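Local coordinates for protein aspartate aminotransferase, mitochondrial (Trypanosoma brucei brucei, PDB 4W5K) that binds pyridoxal 5'-phosphate as a homodimer and, like other aspartate aminotransferases, probably moves amino groups between L-aspartate and 2-oxoglutarate, at residues Arg91-Thr97 with Gly255-Thr261; Leu110-Phe114 with Leu270-Leu274. The protein carries 1 engineered substitution. All coordinates share one frame; numbering follows the deposited sequence.

How the interactions relate
Interaction 2 packs on the sheet that interaction 1 helps build, their centres 10 Å apart. Interaction 1 joins two strands at one end of the central sheet; interaction 2 joins segment 110-114 to helix 264-282 on the face of the sheet that carries A93, L257 and I259. They touch directly: I259 CD1 lies 3.5 Å from L110 CD2, and T261 CG2 3.6 Å from L270 CD1. Strand 255-260 runs almost directly into helix 264-282. G255, at one end of interaction 1, lies about 6 Å from the bound pyridoxal phosphate, whereas interaction 2 lies away from the cofactor and malate sites.

Interaction 1 (Arg91-Thr97 with Gly255-Thr261); sequences RIASCQT and GALHIST
S94 OG and H258 CG each stand opposite their own carbonyl carbon (chi1 -59° and -51°), which brings the serine hydroxyl to the edge of the imidazole, in its plane. OG and H258 ND1 are 2.7 Å apart, a hydrogen bond in which either could donate; Q76 NE2 also bonds OG, and Q241 OE1 pairs with H258 NE2, so the buried ring is held at both nitrogens. The backbones pair antiparallel, I259 N reaching A93 O at 2.7 Å. T97 N bonds G255 O, and the return bond from G255 N to T97 O is weak. T97 CG2 packs 3.7 Å from L257 CB, the side chains crossing at about a right angle. R91 runs its extended chain along the T261 carbonyl, whose O lies near the guanidinium edge; NH1 donates to it at 2.8 Å. Strand 92-97 is outermost in this chain's mixed sheet, and 255-260 runs antiparallel to both its neighbours, 92-97 and 238-242, as in the large domain of fold-type I pyridoxal-phosphate enzymes. Helix 69-80 covers the I92, S94 and H258 face; helices 99-110 and 264-282 cover the A93, L257 and I259 face.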
loop_
_atom_site.group_PDB
_atom_site.type_symbol
_atom_site.label_atom_id
_atom_site.label_comp_id
_atom_site.label_asym_id
_atom_site.label_seq_id
_atom_site.Cartn_x
_atom_site.Cartn_y
_atom_site.Cartn_z
ATOM N N ARG A 91 -24.098 4.061 9.812
ATOM C CA ARG A 91 -23.738 5.414 9.417
ATOM C C ARG A 91 -22.232 5.623 9.406
ATOM O O ARG A 91 -21.765 6.741 9.178
ATOM C CB ARG A 91 -24.463 6.463 10.293
ATOM C CG ARG A 91 -24.205 6.500 11.771
ATOM C CD ARG A 91 -25.237 7.494 12.394
ATOM N NE ARG A 91 -24.963 7.788 13.798
ATOM C CZ ARG A 91 -23.959 8.550 14.222
ATOM N NH1 ARG A 91 -23.120 9.102 13.348
ATOM N NH2 ARG A 91 -23.787 8.754 15.530
ATOM N N ILE A 92 -21.468 4.542 9.569
ATOM C CA ILE A 92 -20.015 4.652 9.513
ATOM C C ILE A 92 -19.426 4.118 8.203
ATOM O O ILE A 92 -19.570 2.938 7.851
ATOM C CB ILE A 92 -19.346 3.925 10.704
ATOM C CG1 ILE A 92 -19.914 4.457 12.015
ATOM C CG2 ILE A 92 -17.837 4.149 10.700
ATOM C CD1 ILE A 92 -19.203 3.890 13.254
ATOM N N ALA A 93 -18.755 5.014 7.490
ATOM C CA ALA A 93 -18.058 4.668 6.249
ATOM C C ALA A 93 -16.660 4.122 6.558
ATOM O O ALA A 93 -15.884 4.786 7.223
ATOM C CB ALA A 93 -17.980 5.901 5.339
ATOM N N SER A 94 -16.324 2.929 6.063
ATOM C CA SER A 94 -15.082 2.291 6.461
ATOM C C SER A 94 -14.394 1.578 5.323
ATOM O O SER A 94 -15.054 1.125 4.376
ATOM C CB SER A 94 -15.309 1.267 7.592
ATOM O OG SER A 94 -15.897 1.872 8.753
ATOM N N CYS A 95 -13.073 1.451 5.445
ATOM C CA CYS A 95 -12.293 0.654 4.497
ATOM C C CYS A 95 -10.976 0.169 5.110
ATOM O O CYS A 95 -10.485 0.683 6.120
ATOM C CB CYS A 95 -11.996 1.473 3.220
ATOM S SG CYS A 95 -10.851 2.880 3.429
ATOM N N GLN A 96 -10.415 -0.845 4.477
ATOM C CA GLN A 96 -9.080 -1.312 4.784
ATOM C C GLN A 96 -8.062 -0.315 4.242
ATOM O O GLN A 96 -8.298 0.313 3.202
ATOM C CB GLN A 96 -8.876 -2.704 4.155
ATOM C CG GLN A 96 -7.464 -3.277 4.285
ATOM C CD GLN A 96 -7.355 -4.698 3.730
ATOM O OE1 GLN A 96 -8.358 -5.353 3.490
ATOM N NE2 GLN A 96 -6.140 -5.188 3.601
ATOM N N THR A 97 -6.944 -0.156 4.942
ATOM C CA THR A 97 -5.906 0.789 4.540
ATOM C C THR A 97 -4.515 0.216 4.755
ATOM O O THR A 97 -4.350 -0.815 5.414
ATOM C CB THR A 97 -6.009 2.105 5.336
ATOM O OG1 THR A 97 -5.922 1.770 6.733
ATOM C CG2 THR A 97 -7.353 2.825 5.065
ATOM N N GLY A 255 -4.372 -1.884 8.318
ATOM C CA GLY A 255 -5.138 -0.940 9.140
ATOM C C GLY A 255 -6.534 -0.727 8.572
ATOM O O GLY A 255 -6.910 -1.364 7.565
ATOM N N ALA A 256 -7.305 0.145 9.223
ATOM C CA ALA A 256 -8.620 0.535 8.701
ATOM C C ALA A 256 -8.879 2.011 9.001
ATOM O O ALA A 256 -8.305 2.595 9.922
ATOM C CB ALA A 256 -9.741 -0.348 9.316
ATOM N N LEU A 257 -9.760 2.582 8.200
ATOM C CA LEU A 257 -10.214 3.958 8.308
ATOM C C LEU A 257 -11.719 3.965 8.510
ATOM O O LEU A 257 -12.427 3.219 7.841
ATOM C CB LEU A 257 -9.825 4.727 7.042
ATOM C CG LEU A 257 -10.434 6.118 6.865
ATOM C CD1 LEU A 257 -9.928 7.057 7.961
ATOM C CD2 LEU A 257 -10.014 6.644 5.518
ATOM N N HIS A 258 -12.222 4.825 9.408
ATOM C CA HIS A 258 -13.655 4.897 9.703
ATOM C C HIS A 258 -14.065 6.355 9.720
ATOM O O HIS A 258 -13.362 7.156 10.343
ATOM C CB HIS A 258 -13.979 4.274 11.076
ATOM C CG HIS A 258 -13.405 2.904 11.260
ATOM N ND1 HIS A 258 -13.939 1.780 10.661
ATOM C CD2 HIS A 258 -12.350 2.479 11.998
ATOM C CE1 HIS A 258 -13.231 0.720 11.022
ATOM N NE2 HIS A 258 -12.257 1.120 11.829
ATOM N N ILE A 259 -15.148 6.699 9.028
ATOM C CA ILE A 259 -15.734 8.034 9.132
ATOM C C ILE A 259 -17.215 7.935 9.473
ATOM O O ILE A 259 -18.010 7.398 8.708
ATOM C CB ILE A 259 -15.600 8.875 7.823
ATOM C CG1 ILE A 259 -14.147 8.893 7.306
ATOM C CG2 ILE A 259 -16.187 10.295 8.050
ATOM C CD1 ILE A 259 -13.887 7.828 6.221
ATOM N N SER A 260 -17.609 8.488 10.609
ATOM C CA SER A 260 -19.032 8.510 10.937
ATOM C C SER A 260 -19.735 9.653 10.224
ATOM O O SER A 260 -19.132 10.677 9.921
ATOM C CB SER A 260 -19.258 8.631 12.441
ATOM O OG SER A 260 -18.821 9.888 12.931
ATOM N N THR A 261 -21.009 9.433 9.928
ATOM C CA THR A 261 -21.835 10.383 9.202
ATOM C C THR A 261 -23.242 10.390 9.769
ATOM O O THR A 261 -23.565 9.633 10.682
ATOM C CB THR A 261 -21.916 10.042 7.691
ATOM O OG1 THR A 261 -22.714 8.868 7.507
ATOM C CG2 THR A 261 -20.541 9.845 7.105
HETATM O O HOH W 1 -20.558 10.905 14.679
#

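Interaction 2 (Leu110-Phe114 with Leu270-Leu274)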
loop_
_atom_site.group_PDB
_atom_site.type_symbol
_atom_site.label_atom_id
_atom_site.label_comp_id
_atom_site.label_asym_id
_atom_site.label_seq_id
_atom_site.Cartn_x
_atom_site.Cartn_y
_atom_site.Cartn_z
ATOM N N LEU A 110 -9.727 12.627 2.074
ATOM C CA LEU A 110 -11.186 12.598 2.025
ATOM C C LEU A 110 -11.821 13.838 2.694
ATOM O O LEU A 110 -12.981 14.139 2.435
ATOM C CB LEU A 110 -11.728 11.344 2.713
ATOM C CG LEU A 110 -13.221 11.100 2.497
ATOM C CD1 LEU A 110 -13.507 10.804 1.014
ATOM C CD2 LEU A 110 -13.690 9.968 3.404
ATOM N N LEU A 111 -11.064 14.547 3.518
ATOM C CA LEU A 111 -11.679 15.553 4.395
ATOM C C LEU A 111 -12.479 16.622 3.652
ATOM O O LEU A 111 -13.510 17.085 4.170
ATOM C CB LEU A 111 -10.627 16.250 5.280
ATOM C CG LEU A 111 -10.011 15.327 6.338
ATOM C CD1 LEU A 111 -8.975 16.045 7.160
ATOM C CD2 LEU A 111 -11.089 14.773 7.263
ATOM N N ASN A 112 -12.057 16.989 2.444
ATOM C CA ASN A 112 -12.762 18.079 1.772
ATOM C C ASN A 112 -14.124 17.659 1.221
ATOM O O ASN A 112 -14.874 18.501 0.763
ATOM C CB ASN A 112 -11.910 18.722 0.666
ATOM C CG ASN A 112 -11.568 17.773 -0.464
ATOM O OD1 ASN A 112 -11.945 16.621 -0.454
ATOM N ND2 ASN A 112 -10.845 18.275 -1.445
ATOM N N ARG A 113 -14.466 16.384 1.346
ATOM C CA ARG A 113 -15.819 15.907 1.041
ATOM C C ARG A 113 -16.816 16.269 2.131
ATOM O O ARG A 113 -18.021 16.268 1.895
ATOM C CB ARG A 113 -15.818 14.380 0.863
ATOM C CG ARG A 113 -15.504 13.879 -0.528
ATOM C CD ARG A 113 -14.357 14.580 -1.224
ATOM N NE ARG A 113 -14.434 14.270 -2.649
ATOM C CZ ARG A 113 -13.754 14.874 -3.626
ATOM N NH1 ARG A 113 -12.892 15.850 -3.363
ATOM N NH2 ARG A 113 -13.948 14.495 -4.887
ATOM N N PHE A 114 -16.341 16.568 3.348
ATOM C CA PHE A 114 -17.302 16.838 4.391
ATOM C C PHE A 114 -16.875 17.894 5.417
ATOM O O PHE A 114 -17.655 18.230 6.288
ATOM C CB PHE A 114 -17.688 15.535 5.103
ATOM C CG PHE A 114 -16.543 14.822 5.805
ATOM C CD1 PHE A 114 -15.717 13.940 5.117
ATOM C CD2 PHE A 114 -16.334 15.007 7.173
ATOM C CE1 PHE A 114 -14.671 13.262 5.759
ATOM C CE2 PHE A 114 -15.286 14.326 7.843
ATOM C CZ PHE A 114 -14.455 13.457 7.138
ATOM N N LEU A 270 -19.629 8.425 1.023
ATOM C CA LEU A 270 -18.216 8.542 1.384
ATOM C C LEU A 270 -17.425 7.276 1.001
ATOM O O LEU A 270 -16.260 7.375 0.607
ATOM C CB LEU A 270 -18.034 8.845 2.891
ATOM C CG LEU A 270 -18.361 10.274 3.330
ATOM C CD1 LEU A 270 -17.892 10.476 4.787
ATOM C CD2 LEU A 270 -17.713 11.298 2.442
ATOM N N VAL A 271 -18.027 6.091 1.116
ATOM C CA VAL A 271 -17.279 4.870 0.748
ATOM C C VAL A 271 -16.971 4.903 -0.753
ATOM O O VAL A 271 -15.883 4.518 -1.167
ATOM C CB VAL A 271 -18.031 3.562 1.124
ATOM C CG1 VAL A 271 -17.372 2.318 0.491
ATOM C CG2 VAL A 271 -18.032 3.379 2.641
ATOM N N SER A 272 -17.900 5.399 -1.564
ATOM C CA SER A 272 -17.610 5.539 -2.989
ATOM C C SER A 272 -16.461 6.500 -3.225
ATOM O O SER A 272 -15.644 6.309 -4.137
ATOM C CB SER A 272 -18.847 6.028 -3.744
ATOM O OG SER A 272 -19.883 5.073 -3.638
ATOM N N GLN A 273 -16.413 7.564 -2.432
ATOM C CA GLN A 273 -15.344 8.539 -2.588
ATOM C C GLN A 273 -14.019 7.975 -2.095
ATOM O O GLN A 273 -12.963 8.331 -2.619
ATOM C CB GLN A 273 -15.686 9.847 -1.859
ATOM C CG GLN A 273 -16.774 10.665 -2.548
ATOM C CD GLN A 273 -16.375 11.162 -3.935
ATOM O OE1 GLN A 273 -15.301 11.759 -4.129
ATOM N NE2 GLN A 273 -17.247 10.913 -4.913
ATOM N N LEU A 274 -14.063 7.094 -1.084
ATOM C CA LEU A 274 -12.865 6.386 -0.624
ATOM C C LEU A 274 -12.306 5.550 -1.765
ATOM O O LEU A 274 -11.105 5.565 -2.029
ATOM C CB LEU A 274 -13.152 5.475 0.589
ATOM C CG LEU A 274 -13.392 6.181 1.919
ATOM C CD1 LEU A 274 -13.942 5.224 2.970
ATOM C CD2 LEU A 274 -12.082 6.798 2.400
#
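L110 pushes its forked end against helix 264-282, and the two prongs find different seats. CD1 rests on the root of Q273, 3.7 Å from its CB, while CD2 meets L274 CD2, also at 3.7 Å. CD2 also lies 4.3 Å from L270 CD2, so the fork occupies the hollow framed by three side chains spread over about one turn of the helix. L110 crosses both Q273 and L274 at about a right angle, one bump passing over another instead of running alongside. L270 is the answering bump. Its end leans toward segment 110-114 and enters the notch between R113 and F114: CD2 touches R113 CB at 3.9 Å, and CD1 comes to 4.1 Å from F114 CD1, oblique to the ring.

On the solvent side, where R113 is exposed, the apolar fit gives way to polar contact. R113 bends at its second torsion (chi2 43°), and Q273 bends likewise (chi2 -64°), so their ends meet while their stems remain in contact, CG to CG. In one of two modelled conformers of Q273, the guanidinium holds OE1 side-on, with R113 NE at 3.0 Å and NH2 at 3.1 Å, both from the same face of the amide; the grip may be only partly populated. NH1 of R113 donates to N112 OD1, which may help hold the group's rotation, though both residues touch a crystal neighbour.

The packing joins segment 110-114 to helix 264-282. Beneath both lies the central sheet: I259 of strand 255-260 touches F114 and L270, L257 touches L274, A93 and C95 of strand 92-97 touch L270 and L274 respectively, and F114 continues onto I238 of strand 238-242.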